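Local coordinates for protein pyrethroid hydrolase (Sphingobium faniae, PDB 5Y5R) that hydrolyses the ester bond of pyrethroid insecticides such as cypermethrin and permethrin, as an esterase of the alpha/beta hydrolase superfamily, at residues 56-61 and 85-90; 77-82 and 176-181; 100-105 and 203-208. All coordinates share one frame; numbering follows the deposited sequence.

Overall arrangement
Interactions 1 and 2 share helix 80-90; interaction 3 joins the end of strand 95-101 to the loop before helix 207-216. Interaction 2 sits at the S78 turn, its centre about 11 Å from that of interaction 1 and about 12 Å from that of interaction 3. Interactions 2 and 3 both touch the bound pyrethroid 8NL, and a probable hydrogen bond of 2.8 Å from V104 N to S78 O joins them. Interaction 1 lies away from the active site and the ligand pocket. It meets interaction 2 where Y57 CE2 packs on P178 CG at 3.9 Å. Its link to interaction 3 is a probable hydrogen bond of 2.7 Å between S85 OG and Y100 OH.

Interaction 1 (56-61 and 85-90)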
loop_
_atom_site.group_PDB
_atom_site.type_symbol
_atom_site.label_atom_id
_atom_site.label_comp_id
_atom_site.label_asym_id
_atom_site.label_seq_id
_atom_site.Cartn_x
_atom_site.Cartn_y
_atom_site.Cartn_z
ATOM N N HIS A 56 -10.094 10.246 8.133
ATOM C CA HIS A 56 -9.690 11.420 7.369
ATOM C C HIS A 56 -8.666 11.069 6.303
ATOM O O HIS A 56 -8.760 11.537 5.163
ATOM C CB HIS A 56 -9.101 12.469 8.309
ATOM C CG HIS A 56 -8.773 13.759 7.631
ATOM N ND1 HIS A 56 -7.798 14.613 8.100
ATOM C CD2 HIS A 56 -9.294 14.346 6.528
ATOM C CE1 HIS A 56 -7.727 15.671 7.311
ATOM N NE2 HIS A 56 -8.626 15.532 6.349
ATOM N N TYR A 57 -7.634 10.299 6.691
ATOM C CA TYR A 57 -6.576 9.904 5.761
ATOM C C TYR A 57 -7.150 9.162 4.554
ATOM O O TYR A 57 -6.722 9.394 3.419
ATOM C CB TYR A 57 -5.548 9.011 6.492
ATOM C CG TYR A 57 -4.207 8.814 5.794
ATOM C CD1 TYR A 57 -3.421 9.907 5.442
ATOM C CD2 TYR A 57 -3.686 7.538 5.557
ATOM C CE1 TYR A 57 -2.220 9.746 4.818
ATOM C CE2 TYR A 57 -2.443 7.380 4.930
ATOM C CZ TYR A 57 -1.735 8.482 4.553
ATOM O OH TYR A 57 -0.492 8.337 3.962
ATOM N N THR A 58 -8.116 8.270 4.779
ATOM C CA THR A 58 -8.599 7.376 3.734
ATOM C C THR A 58 -9.824 7.928 3.014
ATOM O O THR A 58 -10.412 7.232 2.171
ATOM C CB THR A 58 -8.926 5.998 4.324
ATOM O OG1 THR A 58 -9.755 6.113 5.492
ATOM C CG2 THR A 58 -7.639 5.323 4.760
ATOM N N ARG A 59 -10.195 9.177 3.287
ATOM C CA ARG A 59 -11.471 9.680 2.786
ATOM C C ARG A 59 -11.501 9.863 1.269
ATOM O O ARG A 59 -12.557 9.641 0.659
ATOM C CB ARG A 59 -11.817 10.998 3.508
ATOM C CG ARG A 59 -13.227 11.534 3.247
ATOM C CD ARG A 59 -13.709 12.371 4.427
ATOM N NE ARG A 59 -13.006 13.638 4.633
ATOM C CZ ARG A 59 -12.950 14.259 5.812
ATOM N NH1 ARG A 59 -13.525 13.707 6.889
ATOM N NH2 ARG A 59 -12.303 15.417 5.926
ATOM N N PRO A 60 -10.387 10.182 0.604
ATOM C CA PRO A 60 -10.423 10.166 -0.865
ATOM C C PRO A 60 -10.817 8.827 -1.469
ATOM O O PRO A 60 -11.369 8.813 -2.568
ATOM C CB PRO A 60 -8.999 10.575 -1.256
ATOM C CG PRO A 60 -8.535 11.413 -0.133
ATOM C CD PRO A 60 -9.182 10.879 1.103
ATOM N N VAL A 61 -10.519 7.702 -0.820
ATOM C CA VAL A 61 -10.961 6.413 -1.346
ATOM C C VAL A 61 -12.417 6.159 -1.011
ATOM O O VAL A 61 -13.190 5.720 -1.870
ATOM C CB VAL A 61 -10.074 5.288 -0.806
ATOM C CG1 VAL A 61 -10.653 3.921 -1.189
ATOM C CG2 VAL A 61 -8.652 5.487 -1.299
ATOM N N SER A 85 -7.000 -2.144 4.843
ATOM C CA SER A 85 -7.609 -2.838 5.971
ATOM C C SER A 85 -8.607 -1.935 6.703
ATOM O O SER A 85 -9.686 -2.372 7.123
ATOM C CB SER A 85 -6.507 -3.322 6.917
ATOM O OG SER A 85 -5.631 -4.232 6.272
ATOM N N TRP A 86 -8.240 -0.678 6.934
ATOM C CA TRP A 86 -9.171 0.216 7.602
ATOM C C TRP A 86 -10.424 0.420 6.755
ATOM O O TRP A 86 -11.548 0.305 7.251
ATOM C CB TRP A 86 -8.476 1.540 7.912
ATOM C CG TRP A 86 -9.225 2.376 8.885
ATOM C CD1 TRP A 86 -8.983 2.508 10.215
ATOM C CD2 TRP A 86 -10.341 3.224 8.591
ATOM N NE1 TRP A 86 -9.884 3.380 10.778
ATOM C CE2 TRP A 86 -10.733 3.828 9.795
ATOM C CE3 TRP A 86 -11.054 3.523 7.425
ATOM C CZ2 TRP A 86 -11.802 4.712 9.866
ATOM C CZ3 TRP A 86 -12.117 4.416 7.499
ATOM C CH2 TRP A 86 -12.477 4.989 8.712
ATOM N N LEU A 87 -10.240 0.666 5.462
ATOM C CA LEU A 87 -11.365 0.861 4.550
ATOM C C LEU A 87 -12.233 -0.385 4.429
ATOM O O LEU A 87 -13.465 -0.292 4.402
ATOM C CB LEU A 87 -10.835 1.236 3.177
ATOM C CG LEU A 87 -10.383 2.685 2.999
ATOM C CD1 LEU A 87 -9.386 2.792 1.845
ATOM C CD2 LEU A 87 -11.582 3.519 2.742
ATOM N N ALA A 88 -11.617 -1.563 4.417
ATOM C CA ALA A 88 -12.404 -2.772 4.236
ATOM C C ALA A 88 -13.412 -2.896 5.359
ATOM O O ALA A 88 -14.583 -3.215 5.124
ATOM C CB ALA A 88 -11.486 -3.998 4.190
ATOM N N GLN A 89 -12.995 -2.508 6.567
ATOM C CA GLN A 89 -13.838 -2.648 7.739
ATOM C C GLN A 89 -15.018 -1.696 7.697
ATOM O O GLN A 89 -16.112 -2.051 8.149
ATOM C CB GLN A 89 -12.990 -2.457 9.006
ATOM C CG GLN A 89 -13.754 -2.302 10.315
ATOM C CD GLN A 89 -14.638 -3.493 10.576
ATOM O OE1 GLN A 89 -14.330 -4.589 10.142
ATOM N NE2 GLN A 89 -15.706 -3.295 11.337
ATOM N N HIS A 90 -14.831 -0.494 7.165
ATOM C CA HIS A 90 -15.909 0.478 7.180
ATOM C C HIS A 90 -16.733 0.475 5.903
ATOM O O HIS A 90 -17.868 0.964 5.919
ATOM C CB HIS A 90 -15.371 1.884 7.455
ATOM C CG HIS A 90 -14.742 2.030 8.813
ATOM N ND1 HIS A 90 -13.493 1.539 9.117
ATOM C CD2 HIS A 90 -15.229 2.552 9.964
ATOM C CE1 HIS A 90 -13.223 1.773 10.394
ATOM N NE2 HIS A 90 -14.259 2.394 10.928
#
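The indole of W86 is approached from both sides of its plane. T58 OG1 comes to it obliquely from one side, 3.5 Å from W86 CE3. On the other side lies the imidazole of H90, with H90 CE1 3.2 Å above the indole plane and shifted toward the rim. The H90 ring has W86 CZ2 over one of its own faces. At its edge, H90 ND1 donates to W86 O over 3.0 Å. This bond is nearly straight (174°) and lies in the imidazole plane, so it fixes the rotation of the ring next to the indole.

T58 and L87 meet tip to tip, with T58 CB 3.9 Å from L87 CG. The T58 hydroxyl is held between the backbone N and the carbonyl carbon (chi1 50°). From there it gives its hydrogen-bonding end to M54 O, one helical turn back, while the same oxygen keeps its oblique contact with the indole. V61 extends the contact along L87. V61 CG1 meets L87 CD1 at 3.5 Å, a tight carbon pair.

T58 marks the break between helices 54-57 and 59-67, and both are laid against helix 80-90. W86 also touches M54 and E55 of helix 54-57. V61 and L87 both reach strand 3-9 of the parallel sheet, V61 on I7 and I9, L87 on I9.

Interaction 2 (77-82 and 176-181); sequences HSLGGA and TVPFGT. With 8NL ((2-methyl-3-phenyl-phenyl)methyl (1~{S})-3-[(~{E})-2-chloranyl-3,3,3-tris(fluoranyl)prop-1-enyl]-2,2-dimethyl-cyclopropane-1-carboxylate), chain G.
The nucleophile elbow of the alpha/beta hydrolase fold is the likely motif here, and its L79 packs on P178 and F179. Strand 71-77 turns sharply into helix 80-90, and G76, S78 and G80 fit the GxSxG pattern. S78 has the strained backbone expected at such an elbow (phi 49°, psi -116°), inside a type II' turn from H77 to G80. This is consistent with S78 being the nucleophile that works with the charge-relay residues D202 and H230. The S78 hydroxyl is directed at the ester carbonyl oxygen O1 of 8NL. The modelled distance is too short for an ordinary hydrogen bond, so its details are doubtful. H230 NE2 and A12 N also bind 8NL. As in relatives of this fold, the backbone N-H groups of A12 and of L79, the residue after S78, probably form the oxyanion hole.

L79 does the packing just beyond S78. Its CG is anti to the backbone N, which sends the two methyls away from the turn to the loop 176-181. L79 CD2 meets P178 CG at 3.6 Å, with the two side chains crossing at about a right angle. L79 CB also touches the ligand, 3.7 Å from 8NL C18. A82, three residues on, is a looser neighbour, its CB 4.2 Å from P178 O.

F179 lines the pocket by its edge. 8NL F1 lies in the ring plane, 3.2 Å from F179 CZ. One face of the same ring takes a CH-pi contact: L79 CD1 sits 3.5 Å from the F179 ring centroid and only 9° off the ring normal.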
loop_
_atom_site.group_PDB
_atom_site.type_symbol
_atom_site.label_atom_id
_atom_site.label_comp_id
_atom_site.label_asym_id
_atom_site.label_seq_id
_atom_site.Cartn_x
_atom_site.Cartn_y
_atom_site.Cartn_z
ATOM N N HIS A 77 0.030 -0.477 -1.389
ATOM C CA HIS A 77 1.460 -0.750 -1.463
ATOM C C HIS A 77 2.116 -0.333 -0.148
ATOM O O HIS A 77 1.783 0.717 0.407
ATOM C CB HIS A 77 2.126 -0.058 -2.644
ATOM C CG HIS A 77 3.624 -0.131 -2.615
ATOM N ND1 HIS A 77 4.423 0.971 -2.387
ATOM C CD2 HIS A 77 4.463 -1.177 -2.773
ATOM C CE1 HIS A 77 5.689 0.608 -2.428
ATOM N NE2 HIS A 77 5.742 -0.699 -2.634
ATOM N N SER A 78 2.940 -1.226 0.405
ATOM C CA SER A 78 3.708 -1.008 1.632
ATOM C C SER A 78 2.782 -0.474 2.721
ATOM O O SER A 78 1.807 -1.135 3.088
ATOM C CB SER A 78 4.875 -0.052 1.412
ATOM O OG SER A 78 4.426 1.287 1.299
ATOM N N LEU A 79 3.025 0.759 3.187
ATOM C CA LEU A 79 2.176 1.330 4.225
ATOM C C LEU A 79 0.727 1.447 3.777
ATOM O O LEU A 79 -0.170 1.552 4.622
ATOM C CB LEU A 79 2.717 2.718 4.644
ATOM C CG LEU A 79 1.938 3.488 5.707
ATOM C CD1 LEU A 79 2.323 3.000 7.127
ATOM C CD2 LEU A 79 2.204 4.971 5.572
ATOM N N GLY A 80 0.477 1.467 2.460
ATOM C CA GLY A 80 -0.883 1.555 1.966
ATOM C C GLY A 80 -1.777 0.413 2.398
ATOM O O GLY A 80 -3.004 0.539 2.341
ATOM N N GLY A 81 -1.199 -0.714 2.801
ATOM C CA GLY A 81 -2.033 -1.803 3.294
ATOM C C GLY A 81 -2.800 -1.455 4.552
ATOM O O GLY A 81 -3.904 -1.959 4.762
ATOM N N ALA A 82 -2.233 -0.585 5.409
ATOM C CA ALA A 82 -2.960 -0.151 6.602
ATOM C C ALA A 82 -4.266 0.531 6.216
ATOM O O ALA A 82 -5.289 0.358 6.887
ATOM C CB ALA A 82 -2.095 0.783 7.457
ATOM N N THR A 176 2.459 10.296 10.617
ATOM C CA THR A 176 2.683 9.046 11.343
ATOM C C THR A 176 1.376 8.357 11.726
ATOM O O THR A 176 1.411 7.261 12.306
ATOM C CB THR A 176 3.555 9.314 12.568
ATOM O OG1 THR A 176 2.873 10.232 13.425
ATOM C CG2 THR A 176 4.931 9.861 12.169
ATOM N N VAL A 177 0.247 8.950 11.320
ATOM C CA VAL A 177 -1.070 8.428 11.696
ATOM C C VAL A 177 -1.289 6.972 11.303
ATOM O O VAL A 177 -1.834 6.218 12.123
ATOM C CB VAL A 177 -2.176 9.348 11.135
ATOM C CG1 VAL A 177 -3.536 8.626 11.099
ATOM C CG2 VAL A 177 -2.287 10.618 11.962
ATOM N N PRO A 178 -1.032 6.546 10.060
ATOM C CA PRO A 178 -1.221 5.127 9.732
ATOM C C PRO A 178 -0.289 4.179 10.468
ATOM O O PRO A 178 -0.646 3.014 10.645
ATOM C CB PRO A 178 -1.019 5.088 8.208
ATOM C CG PRO A 178 -0.223 6.273 7.887
ATOM C CD PRO A 178 -0.702 7.327 8.851
ATOM N N PHE A 179 0.904 4.617 10.866
ATOM C CA PHE A 179 1.817 3.703 11.534
ATOM C C PHE A 179 1.283 3.258 12.879
ATOM O O PHE A 179 1.638 2.169 13.354
ATOM C CB PHE A 179 3.195 4.332 11.705
ATOM C CG PHE A 179 4.002 4.324 10.464
ATOM C CD1 PHE A 179 4.763 3.215 10.128
ATOM C CD2 PHE A 179 3.981 5.408 9.607
ATOM C CE1 PHE A 179 5.516 3.210 8.966
ATOM C CE2 PHE A 179 4.714 5.403 8.448
ATOM C CZ PHE A 179 5.483 4.319 8.123
ATOM N N GLY A 180 0.447 4.080 13.508
ATOM C CA GLY A 180 0.074 3.828 14.876
ATOM C C GLY A 180 -1.345 3.356 15.064
ATOM O O GLY A 180 -1.751 3.116 16.202
ATOM N N THR A 181 -2.095 3.134 13.948
ATOM C CA THR A 181 -3.502 2.781 14.070
ATOM C C THR A 181 -3.703 1.273 13.967
ATOM O O THR A 181 -3.094 0.623 13.106
ATOM C CB THR A 181 -4.325 3.510 13.010
ATOM O OG1 THR A 181 -4.568 4.854 13.476
ATOM C CG2 THR A 181 -5.650 2.785 12.739
HETATM C C 8NL G . 9.205 6.041 0.983
HETATM C C8 8NL G . 10.801 8.542 -1.783
HETATM C C9 8NL G . 11.571 9.691 -1.624
HETATM C C10 8NL G . 12.668 9.685 -0.774
HETATM C C11 8NL G . 12.947 8.494 -0.109
HETATM C C12 8NL G . 12.165 7.352 -0.285
HETATM C C13 8NL G . 7.465 3.702 0.109
HETATM O O 8NL G . 7.962 3.077 1.316
HETATM CL CL 8NL G . 9.686 1.783 8.130
HETATM C C21 8NL G . 8.812 2.227 6.661
HETATM C C22 8NL G . 8.899 3.664 6.206
HETATM F F2 8NL G . 9.693 3.713 5.151
HETATM F F1 8NL G . 7.725 4.189 5.913
HETATM F F 8NL G . 9.421 4.358 7.195
HETATM C C20 8NL G . 8.154 1.293 5.973
HETATM C C16 8NL G . 7.366 1.638 4.728
HETATM C C17 8NL G . 7.054 0.310 4.046
HETATM C C18 8NL G . 5.621 0.365 4.556
HETATM C C19 8NL G . 7.879 -0.869 4.585
HETATM C C15 8NL G . 7.857 1.415 3.301
HETATM C C14 8NL G . 7.142 2.379 2.349
HETATM O O1 8NL G . 5.940 2.609 2.487
HETATM C C2 8NL G . 8.457 4.454 -0.793
HETATM C C3 8NL G . 8.519 4.025 -2.113
HETATM C C4 8NL G . 9.372 4.615 -3.045
HETATM C C5 8NL G . 10.165 5.697 -2.675
HETATM C C6 8NL G . 10.149 6.171 -1.369
HETATM C C1 8NL G . 9.278 5.552 -0.427
HETATM C C7 8NL G . 11.061 7.359 -1.114
#

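Interaction 3 (100-105 and 203-208); sequences YLTAVL and VVLPIA. With 8NL ((2-methyl-3-phenyl-phenyl)methyl (1~{S})-3-[(~{E})-2-chloranyl-3,3,3-tris(fluoranyl)prop-1-enyl]-2,2-dimethyl-cyclopropane-1-carboxylate), chain G.
L205 lays one methyl, CD2, over the backbone and hydroxyl of T102. L205 CD2 is 3.4 Å from T102 O and 3.7 Å from T102 OG1. The two side chains slide past each other in opposite directions. The L205 chain is extended at its first bond (chi1 178°), which carries the branch out of its own loop to residue 102. L205 CB also lies 4.1 Å from 8NL C19.

The T102 hydroxyl has its polar partner outside the two segments: OG1 is hydrogen-bonded to OD2 of D202, the probable acid of the charge relay system. D202 OD1 also accepts from L205 N, with a weaker bond from V204 N. Both ends of this contact therefore grip the carboxylate of D202, and together they probably position it for H230. T102 itself has left-handed backbone angles (31°, 58°), where the chain leaves strand 95-101.

Two valines beside this pair form part of the acid side of the pyrethroid pocket. V204 CG1 lies 3.7 Å from 8NL C15, on the cyclopropane ring. V104 CG2 lies 3.9 Å from 8NL C18, a methyl on that ring.

Segment 100-105 is the end of strand 95-101 and the loop after it, next to strand 194-199 in the parallel sheet. Segment 203-208 leads into helix 207-216. L205 touches Y196 of strand 194-199 and M213 of that helix, T102 touches Q210, and V204 packs on V154 and F155 of helix 148-155.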
loop_
_atom_site.group_PDB
_atom_site.type_symbol
_atom_site.label_atom_id
_atom_site.label_comp_id
_atom_site.label_asym_id
_atom_site.label_seq_id
_atom_site.Cartn_x
_atom_site.Cartn_y
_atom_site.Cartn_z
ATOM N N TYR A 100 -2.619 -6.907 -1.126
ATOM C CA TYR A 100 -1.504 -6.357 -0.351
ATOM C C TYR A 100 -0.215 -6.542 -1.149
ATOM O O TYR A 100 0.329 -7.652 -1.214
ATOM C CB TYR A 100 -1.413 -7.019 1.028
ATOM C CG TYR A 100 -2.600 -6.779 1.917
ATOM C CD1 TYR A 100 -3.759 -7.537 1.788
ATOM C CD2 TYR A 100 -2.579 -5.791 2.870
ATOM C CE1 TYR A 100 -4.847 -7.346 2.596
ATOM C CE2 TYR A 100 -3.664 -5.574 3.675
ATOM C CZ TYR A 100 -4.810 -6.345 3.528
ATOM O OH TYR A 100 -5.892 -6.146 4.361
ATOM N N LEU A 101 0.297 -5.458 -1.720
ATOM C CA LEU A 101 1.472 -5.479 -2.589
ATOM C C LEU A 101 2.701 -5.080 -1.778
ATOM O O LEU A 101 2.983 -3.885 -1.600
ATOM C CB LEU A 101 1.265 -4.562 -3.803
ATOM C CG LEU A 101 2.463 -4.366 -4.736
ATOM C CD1 LEU A 101 3.040 -5.690 -5.283
ATOM C CD2 LEU A 101 2.096 -3.428 -5.874
ATOM N N THR A 102 3.484 -6.098 -1.387
ATOM C CA THR A 102 4.574 -6.035 -0.411
ATOM C C THR A 102 4.186 -4.964 0.597
ATOM O O THR A 102 4.869 -3.945 0.778
ATOM C CB THR A 102 5.941 -5.861 -1.111
ATOM O OG1 THR A 102 7.008 -5.960 -0.156
ATOM C CG2 THR A 102 6.062 -4.541 -1.931
ATOM N N ALA A 103 3.025 -5.180 1.209
ATOM C CA ALA A 103 2.294 -4.177 1.965
ATOM C C ALA A 103 2.167 -4.604 3.419
ATOM O O ALA A 103 2.348 -5.768 3.755
ATOM C CB ALA A 103 0.884 -3.941 1.382
ATOM N N VAL A 104 1.836 -3.641 4.277
ATOM C CA VAL A 104 1.644 -3.924 5.696
ATOM C C VAL A 104 0.309 -4.652 5.832
ATOM O O VAL A 104 -0.758 -4.082 5.585
ATOM C CB VAL A 104 1.686 -2.636 6.540
ATOM C CG1 VAL A 104 1.487 -2.955 8.005
ATOM C CG2 VAL A 104 2.996 -1.926 6.351
ATOM N N LEU A 105 0.366 -5.915 6.244
ATOM C CA LEU A 105 -0.803 -6.753 6.480
ATOM C C LEU A 105 -0.740 -7.133 7.950
ATOM O O LEU A 105 0.109 -7.927 8.361
ATOM C CB LEU A 105 -0.801 -7.995 5.591
ATOM C CG LEU A 105 -1.873 -9.004 5.977
ATOM C CD1 LEU A 105 -3.258 -8.430 5.628
ATOM C CD2 LEU A 105 -1.623 -10.378 5.333
ATOM N N VAL A 203 14.239 -5.081 -0.093
ATOM C CA VAL A 203 15.106 -4.849 1.061
ATOM C C VAL A 203 14.563 -3.798 2.018
ATOM O O VAL A 203 15.084 -3.681 3.147
ATOM C CB VAL A 203 16.545 -4.482 0.641
ATOM C CG1 VAL A 203 17.195 -5.628 -0.148
ATOM C CG2 VAL A 203 16.594 -3.141 -0.093
ATOM N N VAL A 204 13.558 -3.029 1.614
ATOM C CA VAL A 204 12.814 -2.183 2.544
ATOM C C VAL A 204 12.004 -3.063 3.484
ATOM O O VAL A 204 12.228 -3.100 4.703
ATOM C CB VAL A 204 11.899 -1.236 1.746
ATOM C CG1 VAL A 204 10.979 -0.412 2.639
ATOM C CG2 VAL A 204 12.723 -0.367 0.821
ATOM N N LEU A 205 11.138 -3.880 2.903
ATOM C CA LEU A 205 10.322 -4.835 3.629
ATOM C C LEU A 205 10.767 -6.238 3.221
ATOM O O LEU A 205 10.355 -6.734 2.160
ATOM C CB LEU A 205 8.848 -4.615 3.311
ATOM C CG LEU A 205 7.875 -5.579 3.973
ATOM C CD1 LEU A 205 7.889 -5.325 5.431
ATOM C CD2 LEU A 205 6.515 -5.339 3.414
ATOM N N PRO A 206 11.640 -6.885 3.996
ATOM C CA PRO A 206 12.253 -8.151 3.562
ATOM C C PRO A 206 11.222 -9.265 3.397
ATOM O O PRO A 206 10.158 -9.260 4.020
ATOM C CB PRO A 206 13.246 -8.468 4.695
ATOM C CG PRO A 206 13.479 -7.131 5.377
ATOM C CD PRO A 206 12.202 -6.389 5.265
ATOM N N ILE A 207 11.522 -10.207 2.502
ATOM C CA ILE A 207 10.550 -11.278 2.239
ATOM C C ILE A 207 10.241 -12.075 3.501
ATOM O O ILE A 207 9.133 -12.564 3.668
ATOM C CB ILE A 207 11.045 -12.208 1.115
ATOM C CG1 ILE A 207 9.912 -13.151 0.677
ATOM C CG2 ILE A 207 12.212 -12.985 1.610
ATOM C CD1 ILE A 207 8.655 -12.428 0.317
ATOM N N ALA A 208 11.187 -12.176 4.432
ATOM C CA ALA A 208 10.905 -12.845 5.703
ATOM C C ALA A 208 9.810 -12.123 6.475
ATOM O O ALA A 208 8.954 -12.760 7.098
ATOM C CB ALA A 208 12.168 -12.946 6.537
HETATM C C 8NL G . 9.205 6.041 0.983
HETATM C C8 8NL G . 10.801 8.542 -1.783
HETATM C C9 8NL G . 11.571 9.691 -1.624
HETATM C C10 8NL G . 12.668 9.685 -0.774
HETATM C C11 8NL G . 12.947 8.494 -0.109
HETATM C C12 8NL G . 12.165 7.352 -0.285
HETATM C C13 8NL G . 7.465 3.702 0.109
HETATM O O 8NL G . 7.962 3.077 1.316
HETATM CL CL 8NL G . 9.686 1.783 8.130
HETATM C C21 8NL G . 8.812 2.227 6.661
HETATM C C22 8NL G . 8.899 3.664 6.206
HETATM F F2 8NL G . 9.693 3.713 5.151
HETATM F F1 8NL G . 7.725 4.189 5.913
HETATM F F 8NL G . 9.421 4.358 7.195
HETATM C C20 8NL G . 8.154 1.293 5.973
HETATM C C16 8NL G . 7.366 1.638 4.728
HETATM C C17 8NL G . 7.054 0.310 4.046
HETATM C C18 8NL G . 5.621 0.365 4.556
HETATM C C19 8NL G . 7.879 -0.869 4.585
HETATM C C15 8NL G . 7.857 1.415 3.301
HETATM C C14 8NL G . 7.142 2.379 2.349
HETATM O O1 8NL G . 5.940 2.609 2.487
HETATM C C2 8NL G . 8.457 4.454 -0.793
HETATM C C3 8NL G . 8.519 4.025 -2.113
HETATM C C4 8NL G . 9.372 4.615 -3.045
HETATM C C5 8NL G . 10.165 5.697 -2.675
HETATM C C6 8NL G . 10.149 6.171 -1.369
HETATM C C1 8NL G . 9.278 5.552 -0.427
HETATM C C7 8NL G . 11.061 7.359 -1.114
#